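Local structure of DHC, diheme cytochrome c (Rhodobacter sphaeroides, 2FW5) at residues L35-S40 with R85-T90. The protein carries two covalently bound c-type hemes and probably passes electrons to partner proteins such as the sphaeroides heme protein SHP. Sequence-based numbering, arbitrary orientation.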
ATOM      1  N   LEU A  35       0.274  -5.207  -3.040  1.00 20.95           N
ATOM      2  CA  LEU A  35      -1.078  -4.728  -2.913  1.00 21.90           C
ATOM      3  C   LEU A  35      -1.502  -3.613  -3.930  1.00 22.31           C
ATOM      4  O   LEU A  35      -2.658  -3.223  -3.927  1.00 22.64           O
ATOM      5  CB  LEU A  35      -1.276  -4.286  -1.474  1.00 21.94           C
ATOM      6  CG  LEU A  35      -1.876  -5.301  -0.482  1.00 24.74           C
ATOM      7  CD1 LEU A  35      -1.985  -6.820  -0.900  1.00 28.21           C
ATOM      8  CD2 LEU A  35      -1.322  -5.046   0.945  1.00 22.17           C
ATOM      9  N   LEU A  36      -0.574  -3.112  -4.779  1.00 19.60           N
ATOM     10  CA  LEU A  36      -0.952  -2.142  -5.799  1.00 16.60           C
ATOM     11  C   LEU A  36      -0.265  -2.536  -7.101  1.00 16.63           C
ATOM     12  O   LEU A  36       0.842  -3.125  -7.103  1.00 17.60           O
ATOM     13  CB  LEU A  36      -0.495  -0.718  -5.382  1.00 16.28           C
ATOM     14  CG  LEU A  36      -1.342   0.065  -4.355  1.00 15.58           C
ATOM     15  CD1 LEU A  36      -0.683   1.464  -4.108  1.00 14.55           C
ATOM     16  CD2 LEU A  36      -2.895   0.189  -4.746  1.00 16.48           C
ATOM     17  N   PRO A  37      -0.887  -2.255  -8.235  1.00 15.81           N
ATOM     18  CA  PRO A  37      -0.201  -2.490  -9.527  1.00 14.79           C
ATOM     19  C   PRO A  37       0.995  -1.546  -9.756  1.00 16.75           C
ATOM     20  O   PRO A  37       1.080  -0.510  -9.063  1.00 16.49           O
ATOM     21  CB  PRO A  37      -1.310  -2.240 -10.590  1.00 16.88           C
ATOM     22  CG  PRO A  37      -2.345  -1.371  -9.874  1.00 17.41           C
ATOM     23  CD  PRO A  37      -2.261  -1.754  -8.350  1.00 13.94           C
ATOM     24  N   ALA A  38       1.922  -1.906 -10.631  1.00 15.16           N
ATOM     25  CA  ALA A  38       3.100  -1.044 -10.837  1.00 16.46           C
ATOM     26  C   ALA A  38       2.774   0.412 -11.147  1.00 17.62           C
ATOM     27  O   ALA A  38       3.457   1.358 -10.641  1.00 17.18           O
ATOM     28  CB  ALA A  38       3.961  -1.596 -11.945  1.00 14.36           C
ATOM     29  N   ARG A  39       1.786   0.620 -12.010  1.00 18.61           N
ATOM     30  CA  ARG A  39       1.379   2.002 -12.318  1.00 18.80           C
ATOM     31  C   ARG A  39       0.991   2.852 -11.093  1.00 19.06           C
ATOM     32  O   ARG A  39       1.293   4.079 -11.073  1.00 17.39           O
ATOM     33  CB  ARG A  39       0.259   2.038 -13.383  1.00 18.07           C
ATOM     34  CG  ARG A  39      -1.040   1.341 -12.990  1.00 20.29           C
ATOM     35  CD  ARG A  39      -1.952   1.072 -14.240  1.00 19.40           C
ATOM     36  NE  ARG A  39      -3.175   0.357 -13.869  1.00 20.81           N
ATOM     37  CZ  ARG A  39      -3.311  -0.986 -13.870  1.00 22.14           C
ATOM     38  NH1 ARG A  39      -2.295  -1.805 -14.169  1.00 18.06           N
ATOM     39  NH2 ARG A  39      -4.510  -1.518 -13.623  1.00 19.24           N
ATOM     40  N   SER A  40       0.293   2.238 -10.124  1.00 17.39           N
ATOM     41  CA  SER A  40      -0.088   2.941  -8.879  1.00 17.24           C
ATOM     42  C   SER A  40       1.148   3.385  -8.051  1.00 17.93           C
ATOM     43  O   SER A  40       1.203   4.513  -7.599  1.00 17.37           O
ATOM     44  CB  SER A  40      -0.974   2.044  -8.029  1.00 17.52           C
ATOM     45  OG  SER A  40      -2.255   1.935  -8.649  1.00 19.56           O
ATOM     46  N   ARG A  85      -8.095  -8.028  -8.497  1.00 23.89           N
ATOM     47  CA  ARG A  85      -9.457  -8.502  -8.786  1.00 24.80           C
ATOM     48  C   ARG A  85     -10.534  -7.400  -8.771  1.00 23.88           C
ATOM     49  O   ARG A  85     -10.724  -6.720  -7.759  1.00 24.73           O
ATOM     50  CB  ARG A  85      -9.774  -9.637  -7.794  1.00 24.38           C
ATOM     51  CG  ARG A  85     -10.986 -10.485  -8.182  1.00 30.76           C
ATOM     52  CD  ARG A  85     -11.050 -11.828  -7.375  1.00 30.97           C
ATOM     53  N   GLY A  86     -11.253  -7.212  -9.891  1.00 23.13           N
ATOM     54  CA  GLY A  86     -12.297  -6.194  -9.950  1.00 22.65           C
ATOM     55  C   GLY A  86     -11.718  -4.905 -10.533  1.00 23.71           C
ATOM     56  O   GLY A  86     -12.487  -3.969 -10.765  1.00 21.73           O
ATOM     57  N   LEU A  87     -10.370  -4.845 -10.730  1.00 24.45           N
ATOM     58  CA  LEU A  87      -9.768  -3.693 -11.443  1.00 27.25           C
ATOM     59  C   LEU A  87      -9.786  -3.828 -12.949  1.00 28.21           C
ATOM     60  O   LEU A  87      -9.712  -4.923 -13.496  1.00 30.88           O
ATOM     61  CB  LEU A  87      -8.320  -3.408 -11.017  1.00 27.61           C
ATOM     62  CG  LEU A  87      -7.889  -2.768  -9.724  1.00 26.61           C
ATOM     63  CD1 LEU A  87      -6.341  -2.520  -9.856  1.00 27.24           C
ATOM     64  CD2 LEU A  87      -8.570  -1.406  -9.354  1.00 24.45           C
ATOM     65  N   VAL A  88      -9.916  -2.693 -13.614  1.00 27.99           N
ATOM     66  CA  VAL A  88      -9.857  -2.618 -15.050  1.00 27.29           C
ATOM     67  C   VAL A  88      -8.465  -1.953 -15.333  1.00 25.56           C
ATOM     68  O   VAL A  88      -7.927  -1.282 -14.454  1.00 22.81           O
ATOM     69  CB  VAL A  88     -11.133  -1.833 -15.511  1.00 28.71           C
ATOM     70  CG1 VAL A  88     -10.865  -0.475 -16.132  1.00 27.48           C
ATOM     71  CG2 VAL A  88     -12.132  -2.733 -16.255  1.00 31.02           C
ATOM     72  N   GLN A  89      -7.893  -2.172 -16.522  1.00 24.13           N
ATOM     73  CA  GLN A  89      -6.517  -1.786 -16.814  1.00 23.89           C
ATOM     74  C   GLN A  89      -6.392  -0.265 -16.730  1.00 23.81           C
ATOM     75  O   GLN A  89      -5.315   0.252 -16.377  1.00 22.85           O
ATOM     76  CB  GLN A  89      -6.122  -2.250 -18.223  1.00 23.05           C
ATOM     77  CG  GLN A  89      -4.608  -2.194 -18.463  1.00 25.37           C
ATOM     78  CD  GLN A  89      -4.183  -2.582 -19.906  1.00 26.02           C
ATOM     79  OE1 GLN A  89      -3.202  -2.022 -20.461  1.00 30.24           O
ATOM     80  NE2 GLN A  89      -4.879  -3.549 -20.485  1.00 21.32           N
ATOM     81  N   THR A  90      -7.467   0.444 -17.076  1.00 22.81           N
ATOM     82  CA  THR A  90      -7.461   1.920 -16.954  1.00 23.96           C
ATOM     83  C   THR A  90      -7.624   2.450 -15.539  1.00 24.16           C
ATOM     84  O   THR A  90      -7.541   3.653 -15.371  1.00 24.32           O
ATOM     85  CB  THR A  90      -8.523   2.614 -17.808  1.00 24.28           C
ATOM     86  OG1 THR A  90      -9.785   2.008 -17.501  1.00 25.99           O
ATOM     87  CG2 THR A  90      -8.299   2.373 -19.341  1.00 24.70           C
TER
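Pro37 meets Leu87 tip to tip, its ring carbon CG lying 4.2 Å from Leu87 CD1. Leu35 and Leu36, which precede it, each touch a heme. Proline suits the N-cap position of helix 38-45, where a ring-locked phi (-68°) fits and the missing N-H costs no helical bond; its ring carbons also give Leu87 an apolar partner. Leucine's branched end reaches both Pro37 and Pro100 of helix 100-106. Next comes Arg39, where chi1 of 61° and a chain extended to NE set the guanidinium beside the Gln89 carbonyl. Gln89 O lies 2.9 Å above one guanidinium face and Pro37 CB, of the same segment, 3.7 Å from the other, both toward the rim. Although NE is 3.3 Å from Gln89 O, the angle is too poor for a hydrogen bond; arginine is long enough to reach past it and bond Asp91 O through NE. Replacing Arg39 by alanine is likely to leave Asp91 O without that donor and open a gap between Pro37 and the backbone of 88-89. The loop between helices 60-72 and 100-106 thus packs on the start of helix 38-45 at the surface, probably held mostly by weak charge-dipole attraction between Arg39 and the carbonyls of Val88 and Gln89.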